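Local structure of peptidase S9 prolyl oligopeptidase catalytic domain-containing protein (Pyrococcus horikoshii, 4HXF) at the interface of chains A and B and the interface of chains A and C. The protein acts as an acylaminoacyl peptidase, a serine protease of the prolyl oligopeptidase family that assembles into a self-compartmentalizing hexamer and selects its substrates through multimerization. Residues are numbered along the deposited sequence; one frame, centred on the assembly and turned at random. Chains: chain A/B/C, Putative uncharacterized protein PH0594.

Two kinds of junction between subunits of the hexamer are described here. Contacts 1 and 3 belong to one two-fold interface between chains A and B; they come from opposite halves of it, related by exchanging the chains, about 30 Å between the centres of their C-alpha atoms. B:Asp130, B:Phe131 and A:Lys591 of contact 1 therefore recur in contact 3 as A:Asp130, A:Phe131 and B:Lys591. Contact 2 joins A to C through different elements, its C-alpha centre about 32 Å from that of contact 1 and 49 Å from that of contact 3. With separate surfaces for two neighbours, each subunit could probably link A-B dimers into the hexamer.

Contact 1: the interface of chains A and B. Residues chain A 539, 570-573, 591, 595, 613, 617; chain B 130-134.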
loop_
_atom_site.group_PDB
_atom_site.type_symbol
_atom_site.label_atom_id
_atom_site.label_comp_id
_atom_site.label_asym_id
_atom_site.label_seq_id
_atom_site.Cartn_x
_atom_site.Cartn_y
_atom_site.Cartn_z
ATOM N N LEU A 539 -27.124 35.856 0.666
ATOM C CA LEU A 539 -26.291 34.639 0.648
ATOM C C LEU A 539 -26.901 33.691 1.598
ATOM O O LEU A 539 -27.087 33.993 2.821
ATOM C CB LEU A 539 -24.841 34.927 1.081
ATOM C CG LEU A 539 -23.962 33.692 1.177
ATOM C CD1 LEU A 539 -23.781 32.894 -0.142
ATOM C CD2 LEU A 539 -22.617 34.181 1.787
ATOM N N ILE A 570 -26.172 30.604 -3.100
ATOM C CA ILE A 570 -26.163 29.506 -2.111
ATOM C C ILE A 570 -24.864 28.758 -2.054
ATOM O O ILE A 570 -24.282 28.359 -3.079
ATOM C CB ILE A 570 -27.441 28.605 -2.120
ATOM C CG1 ILE A 570 -27.496 27.699 -0.942
ATOM C CG2 ILE A 570 -27.525 27.805 -3.446
ATOM C CD1 ILE A 570 -28.785 26.857 -0.852
ATOM N N ALA A 571 -24.354 28.640 -0.780
ATOM C CA ALA A 571 -23.138 27.872 -0.498
ATOM C C ALA A 571 -23.577 26.655 0.282
ATOM O O ALA A 571 -24.123 26.831 1.396
ATOM C CB ALA A 571 -22.091 28.740 0.265
ATOM N N ILE A 572 -23.363 25.457 -0.253
ATOM C CA ILE A 572 -23.790 24.201 0.347
ATOM C C ILE A 572 -22.552 23.436 0.753
ATOM O O ILE A 572 -21.754 22.948 -0.075
ATOM C CB ILE A 572 -24.665 23.336 -0.556
ATOM C CG1 ILE A 572 -25.881 24.185 -1.019
ATOM C CG2 ILE A 572 -25.107 22.070 0.200
ATOM C CD1 ILE A 572 -26.729 23.471 -2.110
ATOM N N PHE A 573 -22.226 23.475 2.046
ATOM C CA PHE A 573 -21.067 22.755 2.530
ATOM C C PHE A 573 -21.376 21.260 2.576
ATOM O O PHE A 573 -22.468 20.855 2.968
ATOM C CB PHE A 573 -20.718 23.289 3.925
ATOM C CG PHE A 573 -19.961 24.627 3.891
ATOM C CD1 PHE A 573 -20.664 25.793 3.623
ATOM C CD2 PHE A 573 -18.550 24.706 3.903
ATOM C CE1 PHE A 573 -20.025 26.985 3.498
ATOM C CE2 PHE A 573 -17.931 25.908 3.756
ATOM C CZ PHE A 573 -18.647 27.038 3.499
ATOM N N LYS A 591 -13.109 28.653 5.066
ATOM C CA LYS A 591 -13.768 29.010 3.775
ATOM C C LYS A 591 -15.096 29.659 4.079
ATOM O O LYS A 591 -15.429 30.695 3.439
ATOM C CB LYS A 591 -13.993 27.823 2.846
ATOM C CG LYS A 591 -12.643 27.305 2.262
ATOM C CD LYS A 591 -12.851 26.056 1.425
ATOM C CE LYS A 591 -11.514 25.700 0.836
ATOM N NZ LYS A 591 -11.553 24.410 0.101
ATOM N N LEU A 595 -16.010 33.515 2.984
ATOM C CA LEU A 595 -17.275 33.808 2.250
ATOM C C LEU A 595 -18.111 34.873 2.963
ATOM O O LEU A 595 -18.618 35.819 2.356
ATOM C CB LEU A 595 -18.162 32.568 2.047
ATOM C CG LEU A 595 -17.737 31.474 1.075
ATOM C CD1 LEU A 595 -18.629 30.238 1.221
ATOM C CD2 LEU A 595 -17.811 32.070 -0.349
ATOM N N VAL A 613 -16.991 33.584 -6.820
ATOM C CA VAL A 613 -16.406 32.915 -5.659
ATOM C C VAL A 613 -15.001 32.308 -5.987
ATOM O O VAL A 613 -14.145 32.217 -5.135
ATOM C CB VAL A 613 -17.433 31.882 -5.157
ATOM C CG1 VAL A 613 -17.471 30.609 -6.051
ATOM C CG2 VAL A 613 -17.229 31.620 -3.724
ATOM N N LEU A 617 -12.264 33.905 -3.489
ATOM C CA LEU A 617 -11.645 32.971 -2.520
ATOM C C LEU A 617 -10.212 32.527 -2.831
ATOM O O LEU A 617 -9.528 32.061 -1.925
ATOM C CB LEU A 617 -12.553 31.745 -2.226
ATOM C CG LEU A 617 -13.367 31.842 -0.921
ATOM C CD1 LEU A 617 -14.510 32.870 -1.028
ATOM C CD2 LEU A 617 -13.857 30.452 -0.481
ATOM N N ASP B 130 -14.774 21.492 -0.249
ATOM C CA ASP B 130 -15.589 21.681 0.996
ATOM C C ASP B 130 -17.004 22.184 0.770
ATOM O O ASP B 130 -17.913 21.903 1.576
ATOM C CB ASP B 130 -14.915 22.637 1.945
ATOM C CG ASP B 130 -13.558 22.063 2.412
ATOM O OD1 ASP B 130 -13.553 20.915 2.886
ATOM O OD2 ASP B 130 -12.536 22.705 2.107
ATOM N N PHE B 131 -17.239 22.917 -0.333
ATOM C CA PHE B 131 -18.587 23.489 -0.586
ATOM C C PHE B 131 -18.887 23.652 -2.088
ATOM O O PHE B 131 -17.989 23.823 -2.925
ATOM C CB PHE B 131 -18.867 24.802 0.145
ATOM C CG PHE B 131 -18.124 26.032 -0.390
ATOM C CD1 PHE B 131 -16.802 26.237 -0.087
ATOM C CD2 PHE B 131 -18.769 26.936 -1.242
ATOM C CE1 PHE B 131 -16.111 27.320 -0.576
ATOM C CE2 PHE B 131 -18.094 28.068 -1.739
ATOM C CZ PHE B 131 -16.756 28.268 -1.376
ATOM N N ILE B 132 -20.142 23.445 -2.395
ATOM C CA ILE B 132 -20.811 23.712 -3.666
ATOM C C ILE B 132 -21.264 25.137 -3.638
ATOM O O ILE B 132 -21.743 25.644 -2.589
ATOM C CB ILE B 132 -22.031 22.771 -3.740
ATOM C CG1 ILE B 132 -21.533 21.300 -3.821
ATOM C CG2 ILE B 132 -22.952 23.120 -4.884
ATOM C CD1 ILE B 132 -22.411 20.380 -3.035
ATOM N N PHE B 133 -21.116 25.914 -4.708
ATOM C CA PHE B 133 -21.602 27.251 -4.751
ATOM C C PHE B 133 -22.465 27.455 -5.964
ATOM O O PHE B 133 -22.026 27.026 -7.080
ATOM C CB PHE B 133 -20.463 28.231 -4.835
ATOM C CG PHE B 133 -20.871 29.630 -4.648
ATOM C CD1 PHE B 133 -21.202 30.105 -3.379
ATOM C CD2 PHE B 133 -21.017 30.490 -5.719
ATOM C CE1 PHE B 133 -21.645 31.398 -3.263
ATOM C CE2 PHE B 133 -21.528 31.761 -5.583
ATOM C CZ PHE B 133 -21.803 32.231 -4.342
ATOM N N GLU B 134 -23.638 27.993 -5.802
ATOM C CA GLU B 134 -24.602 28.085 -6.931
ATOM C C GLU B 134 -25.117 29.533 -7.000
ATOM O O GLU B 134 -25.617 30.148 -6.024
ATOM C CB GLU B 134 -25.703 27.064 -6.822
ATOM C CG GLU B 134 -26.680 26.994 -7.983
ATOM C CD GLU B 134 -25.934 26.583 -9.250
ATOM O OE1 GLU B 134 -25.878 27.497 -10.143
ATOM O OE2 GLU B 134 -25.320 25.468 -9.349
#
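An intermolecular antiparallel beta-sheet joins chains A and B here, an edge-strand exchange that ties two subunits of the hexamer into a two-fold dimer. Strand 131-134 of B lies along strand 568-573 of A, and reciprocal main-chain bonds join A:Ile572 with B:Ile132 and A:Ile570 with B:Glu134: A:Ile572 N donates to B:Ile132 O at 2.8 Å, and B:Glu134 N to A:Ile570 O at 2.8 Å, the latter nearly along the C=O axis. B:Phe131 is the main apolar anchor. Its CG sits between the backbone N and the carbonyl carbon (chi1 72°), the crowded position, which turns the ring toward A:Leu595 of helix 586-605. Its CB lies over the centre of the A:Phe573 ring, 3.7 Å from the centroid, the two side chains running alongside each other. A:Leu595 comes tip to tip, its CD1 over one face of the B:Phe131 ring toward the rim and 3.7 Å from CE2. B:Phe133, with CG anti to its backbone N (chi1 -170°), reaches past the A:Ala571 methyl, its CD1 4.0 Å from A:Ala571 CB. In the fold, the added strand extends the sheet of A's alpha/beta-hydrolase domain, with helix 586-605 and the poorly ordered helix 613-617 on its aromatic side.

Contact 2: the interface of chains A and C. Residues chain A 13, 15, 337-338, 340-342; chain C 116-117, 158, 160-161, 163, 165.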
loop_
_atom_site.group_PDB
_atom_site.type_symbol
_atom_site.label_atom_id
_atom_site.label_comp_id
_atom_site.label_asym_id
_atom_site.label_seq_id
_atom_site.Cartn_x
_atom_site.Cartn_y
_atom_site.Cartn_z
ATOM N N LYS A 13 -5.479 30.179 15.586
ATOM C CA LYS A 13 -4.344 30.590 16.424
ATOM C C LYS A 13 -4.775 30.439 17.895
ATOM O O LYS A 13 -3.922 30.580 18.786
ATOM C CB LYS A 13 -3.941 32.015 16.080
ATOM C CG LYS A 13 -3.431 32.071 14.631
ATOM C CD LYS A 13 -2.826 33.409 14.201
ATOM N N ALA A 15 -6.180 28.712 21.508
ATOM C CA ALA A 15 -6.272 27.441 22.262
ATOM C C ALA A 15 -7.635 27.323 22.770
ATOM O O ALA A 15 -8.111 28.285 23.390
ATOM C CB ALA A 15 -5.234 27.434 23.450
ATOM N N ASP A 337 -3.543 30.944 31.106
ATOM C CA ASP A 337 -3.516 32.083 30.284
ATOM C C ASP A 337 -3.037 31.677 28.849
ATOM O O ASP A 337 -2.084 32.234 28.290
ATOM C CB ASP A 337 -2.586 33.161 30.805
ATOM C CG ASP A 337 -2.799 34.491 30.113
ATOM O OD1 ASP A 337 -3.881 34.743 29.571
ATOM O OD2 ASP A 337 -1.836 35.286 30.125
ATOM N N TYR A 338 -3.665 30.639 28.314
ATOM C CA TYR A 338 -3.240 30.069 27.024
ATOM C C TYR A 338 -3.200 31.053 25.893
ATOM O O TYR A 338 -2.241 31.041 25.130
ATOM C CB TYR A 338 -4.111 28.895 26.576
ATOM C CG TYR A 338 -3.768 27.590 27.249
ATOM C CD1 TYR A 338 -4.314 27.236 28.458
ATOM C CD2 TYR A 338 -2.794 26.771 26.735
ATOM C CE1 TYR A 338 -4.004 26.062 29.113
ATOM C CE2 TYR A 338 -2.411 25.623 27.423
ATOM C CZ TYR A 338 -3.049 25.252 28.569
ATOM O OH TYR A 338 -2.663 24.125 29.210
ATOM N N GLY A 340 -3.108 34.418 26.173
ATOM C CA GLY A 340 -2.607 35.713 26.636
ATOM C C GLY A 340 -1.604 36.357 25.714
ATOM O O GLY A 340 -1.630 37.593 25.535
ATOM N N LEU A 341 -0.718 35.570 25.118
ATOM C CA LEU A 341 0.280 36.151 24.231
ATOM C C LEU A 341 -0.307 36.538 22.916
ATOM O O LEU A 341 0.071 37.591 22.361
ATOM C CB LEU A 341 1.505 35.245 24.088
ATOM C CG LEU A 341 2.249 34.827 25.385
ATOM C CD1 LEU A 341 3.457 33.961 25.103
ATOM C CD2 LEU A 341 2.664 36.081 26.160
ATOM N N ILE A 342 -1.189 35.727 22.347
ATOM C CA ILE A 342 -1.941 36.106 21.170
ATOM C C ILE A 342 -2.691 37.410 21.371
ATOM O O ILE A 342 -2.659 38.356 20.491
ATOM C CB ILE A 342 -2.880 34.999 20.690
ATOM C CG1 ILE A 342 -2.025 33.867 20.125
ATOM C CG2 ILE A 342 -3.847 35.552 19.617
ATOM C CD1 ILE A 342 -1.454 34.208 18.710
ATOM N N ARG C 116 8.396 29.708 28.621
ATOM C CA ARG C 116 7.098 29.632 27.867
ATOM C C ARG C 116 7.315 29.737 26.389
ATOM O O ARG C 116 6.827 28.916 25.617
ATOM C CB ARG C 116 6.146 30.698 28.359
ATOM C CG ARG C 116 4.843 30.638 27.574
ATOM C CD ARG C 116 3.753 31.458 28.193
ATOM N NE ARG C 116 2.530 31.317 27.318
ATOM C CZ ARG C 116 1.333 31.797 27.580
ATOM N NH1 ARG C 116 1.099 32.437 28.689
ATOM N NH2 ARG C 116 0.320 31.658 26.702
ATOM N N ARG C 117 8.102 30.708 25.909
ATOM C CA ARG C 117 8.355 30.877 24.537
ATOM C C ARG C 117 9.668 30.250 24.064
ATOM O O ARG C 117 10.647 30.200 24.833
ATOM C CB ARG C 117 8.370 32.384 24.163
ATOM C CG ARG C 117 7.033 33.094 24.265
ATOM C CD ARG C 117 7.236 34.603 24.109
ATOM N NE ARG C 117 7.895 35.127 25.286
ATOM C CZ ARG C 117 8.436 36.353 25.385
ATOM N NH1 ARG C 117 8.390 37.182 24.374
ATOM N NH2 ARG C 117 8.913 36.799 26.521
ATOM N N ASP C 158 4.842 30.185 21.197
ATOM C CA ASP C 158 4.243 30.007 22.502
ATOM C C ASP C 158 4.022 28.509 22.721
ATOM O O ASP C 158 3.229 27.904 21.993
ATOM C CB ASP C 158 2.935 30.741 22.654
ATOM C CG ASP C 158 2.248 30.402 23.924
ATOM O OD1 ASP C 158 2.946 29.953 24.900
ATOM O OD2 ASP C 158 1.001 30.614 24.060
ATOM N N GLU C 160 2.650 27.062 25.251
ATOM C CA GLU C 160 1.405 26.780 26.006
ATOM C C GLU C 160 0.257 26.677 24.934
ATOM O O GLU C 160 -0.305 25.616 24.748
ATOM C CB GLU C 160 1.121 27.870 27.050
ATOM C CG GLU C 160 2.040 27.751 28.222
ATOM C CD GLU C 160 1.553 28.518 29.422
ATOM O OE1 GLU C 160 0.339 28.735 29.616
ATOM O OE2 GLU C 160 2.438 28.948 30.165
ATOM N N GLY C 161 -0.032 27.781 24.285
ATOM C CA GLY C 161 -1.038 27.823 23.217
ATOM C C GLY C 161 -0.627 27.158 21.923
ATOM O O GLY C 161 -1.522 26.905 21.101
ATOM N N GLU C 163 1.491 28.116 19.271
ATOM C CA GLU C 163 1.303 29.055 18.112
ATOM C C GLU C 163 2.559 29.866 17.909
ATOM O O GLU C 163 3.207 30.323 18.885
ATOM C CB GLU C 163 0.195 30.092 18.310
ATOM C CG GLU C 163 -1.116 29.488 18.142
ATOM C CD GLU C 163 -1.342 29.006 16.750
ATOM O OE1 GLU C 163 -1.058 29.610 15.663
ATOM O OE2 GLU C 163 -1.779 27.921 16.729
ATOM N N ILE C 165 3.732 33.234 17.395
ATOM C CA ILE C 165 3.202 34.522 17.817
ATOM C C ILE C 165 3.918 35.717 17.144
ATOM O O ILE C 165 3.365 36.822 17.113
ATOM C CB ILE C 165 3.069 34.680 19.306
ATOM C CG1 ILE C 165 4.381 34.711 19.970
ATOM C CG2 ILE C 165 2.054 33.638 19.906
ATOM C CD1 ILE C 165 4.254 34.863 21.495
HETATM O O HOH W 1 -1.105 33.112 23.659
HETATM O O HOH W 2 -1.294 29.507 31.381
#
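C:Arg116 reaches across to a main-chain carbonyl of chain A, an arginine cap beside an apolar patch in the A-C interface, which is not an exact two-fold. It grips A:Asp337 O end-on with both terminal nitrogens: C:Arg116 NH2 stands 2.9 Å from A:Asp337 O and NH1 3.2 Å from the same oxygen; the acceptor lies near the guanidinium plane, yet the donors approach from above the carbonyl plane. A:Leu341 comes tip to tip, its CG centred over a guanidinium face 3.8 Å above the plane, while C:Glu160 CD lies toward the rim of the opposite face. The flat cation is thus sandwiched. A:Leu341 CB packs on C:Ile165 CD1 at 3.8 Å, and A:Ile342 CD1 crosses obliquely to C:Ile165 CG2. The edge of the A:Tyr338 ring meets C:Glu160 O in plane.

In the second shell, C:Asp158 holds the extended arginine (chi1 179°) side-on: C:Arg116 NE bonds C:Asp158 OD1 at 2.8 Å, almost straight (176°), and NH2 bonds OD2, both from above the carboxylate plane. C:Glu160 N also donates to OD1, steadying the acid. A water joins A:Tyr338 O and A:Ile342 N to C:Asp158 OD2. The acid probably holds the arginine ready, and the contact probably helps link dimers into the hexamer through which substrates are selected.

Contact 3: the interface of chains A and B. Residues chain A 128-131; chain B 574, 587-588, 591.
In this charged, salt-bridged part of the two-fold A-B interface, two basic side chains of chain B converge on the A:Asp130 carboxylate. B:Arg587 and A:Asp130 cross at about a right angle, but their flat end groups are nearly coplanar, 23° apart. The guanidinium binds side-on: B:Arg587 NE reaches A:Asp130 OD2 at 2.7 Å, almost straight (173°), and NH2 reaches OD1 at 2.9 Å, each on a syn lone pair. A bend at chi3 (63°) turns the arginine head to this pose. B:Lys591 is extended beyond CG, and its NZ takes the anti lone pair of A:Asp130 OD2 at 2.8 Å, the syn one being used by the arginine, so two donors grip that oxygen. Tip to tip with A:Asp128, B:Lys591 NZ also meets the syn lone pair of A:Asp128 OD1 at 2.8 Å. A:Asp128 has its CG anti to the backbone N, and its OD2 accepts A:Asp130 N at 2.7 Å and also A:Phe131 N. An alanine here would remove the carboxylate that B:Lys591 and the backbone N-H groups use, and would probably loosen the turn presenting A:Asp130. The clustered acids are likely to favour a charged lysine. B:Lys574 N bonds A:Asp130 O at 2.9 Å, while the extended side chain carries B:Lys574 NZ to A:Asp128 O, 3.2 Å away and on a lone pair. The acidic loop leads into strand 131-134 of A and docks between the first turns of helix 586-605 of B and the loop just after strand 568-573.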
loop_
_atom_site.group_PDB
_atom_site.type_symbol
_atom_site.label_atom_id
_atom_site.label_comp_id
_atom_site.label_asym_id
_atom_site.label_seq_id
_atom_site.Cartn_x
_atom_site.Cartn_y
_atom_site.Cartn_z
ATOM N N ASP A 128 -26.651 -1.914 7.732
ATOM C CA ASP A 128 -26.627 -2.466 6.360
ATOM C C ASP A 128 -25.805 -1.445 5.502
ATOM O O ASP A 128 -26.054 -0.208 5.570
ATOM C CB ASP A 128 -27.971 -2.683 5.770
ATOM C CG ASP A 128 -27.861 -3.283 4.373
ATOM O OD1 ASP A 128 -27.739 -4.544 4.329
ATOM O OD2 ASP A 128 -27.828 -2.546 3.310
ATOM N N GLU A 129 -24.884 -1.963 4.638
ATOM C CA GLU A 129 -24.057 -1.214 3.766
ATOM C C GLU A 129 -24.801 -0.350 2.752
ATOM O O GLU A 129 -24.316 0.721 2.354
ATOM C CB GLU A 129 -23.124 -2.151 2.949
ATOM C CG GLU A 129 -23.508 -3.633 2.930
ATOM C CD GLU A 129 -23.320 -4.329 4.284
ATOM O OE1 GLU A 129 -22.181 -4.403 4.800
ATOM O OE2 GLU A 129 -24.297 -4.822 4.845
ATOM N N ASP A 130 -25.963 -0.808 2.350
ATOM C CA ASP A 130 -26.696 -0.212 1.185
ATOM C C ASP A 130 -27.913 0.622 1.547
ATOM O O ASP A 130 -28.285 1.553 0.806
ATOM C CB ASP A 130 -27.147 -1.279 0.224
ATOM C CG ASP A 130 -25.927 -2.015 -0.376
ATOM O OD1 ASP A 130 -25.038 -1.321 -0.895
ATOM O OD2 ASP A 130 -25.820 -3.230 -0.129
ATOM N N PHE A 131 -28.551 0.332 2.695
ATOM C CA PHE A 131 -29.781 1.069 3.081
ATOM C C PHE A 131 -29.966 1.153 4.608
ATOM O O PHE A 131 -29.508 0.293 5.375
ATOM C CB PHE A 131 -31.063 0.550 2.430
ATOM C CG PHE A 131 -31.574 -0.798 2.953
ATOM C CD1 PHE A 131 -30.989 -1.971 2.552
ATOM C CD2 PHE A 131 -32.611 -0.848 3.892
ATOM C CE1 PHE A 131 -31.415 -3.188 3.027
ATOM C CE2 PHE A 131 -33.086 -2.081 4.379
ATOM C CZ PHE A 131 -32.492 -3.263 3.916
ATOM N N LYS B 574 -28.698 4.450 0.500
ATOM C CA LYS B 574 -27.631 5.412 0.770
ATOM C C LYS B 574 -27.091 5.985 -0.537
ATOM O O LYS B 574 -26.625 7.135 -0.525
ATOM C CB LYS B 574 -26.513 4.754 1.555
ATOM C CG LYS B 574 -26.922 4.312 2.990
ATOM C CD LYS B 574 -25.623 4.044 3.728
ATOM C CE LYS B 574 -25.905 3.194 4.946
ATOM N NZ LYS B 574 -24.688 2.639 5.555
ATOM N N ARG B 587 -25.867 -5.179 -5.789
ATOM C CA ARG B 587 -26.235 -5.590 -4.418
ATOM C C ARG B 587 -27.339 -4.737 -3.821
ATOM O O ARG B 587 -28.296 -5.217 -3.134
ATOM C CB ARG B 587 -24.978 -5.546 -3.497
ATOM C CG ARG B 587 -25.146 -6.147 -2.096
ATOM C CD ARG B 587 -23.878 -5.966 -1.236
ATOM N NE ARG B 587 -23.624 -4.532 -1.015
ATOM C CZ ARG B 587 -22.470 -3.884 -1.187
ATOM N NH1 ARG B 587 -21.331 -4.505 -1.564
ATOM N NH2 ARG B 587 -22.414 -2.576 -1.015
ATOM N N HIS B 588 -27.263 -3.444 -4.062
ATOM C CA HIS B 588 -28.360 -2.529 -3.747
ATOM C C HIS B 588 -29.710 -2.974 -4.352
ATOM O O HIS B 588 -30.739 -3.088 -3.692
ATOM C CB HIS B 588 -27.920 -1.141 -4.248
ATOM C CG HIS B 588 -29.003 -0.089 -4.357
ATOM N ND1 HIS B 588 -28.768 1.222 -3.987
ATOM C CD2 HIS B 588 -30.276 -0.117 -4.853
ATOM C CE1 HIS B 588 -29.828 1.967 -4.335
ATOM N NE2 HIS B 588 -30.774 1.184 -4.825
ATOM N N LYS B 591 -31.190 -6.160 -2.781
ATOM C CA LYS B 591 -31.758 -5.894 -1.427
ATOM C C LYS B 591 -33.086 -5.195 -1.594
ATOM O O LYS B 591 -34.064 -5.566 -0.886
ATOM C CB LYS B 591 -30.858 -5.050 -0.532
ATOM C CG LYS B 591 -29.601 -5.856 -0.083
ATOM C CD LYS B 591 -28.649 -4.985 0.716
ATOM C CE LYS B 591 -27.528 -5.876 1.177
ATOM N NZ LYS B 591 -26.452 -5.113 1.859
HETATM O O HOH W 3 -27.399 2.198 -1.749
HETATM O O HOH W 4 -22.467 2.361 4.097
#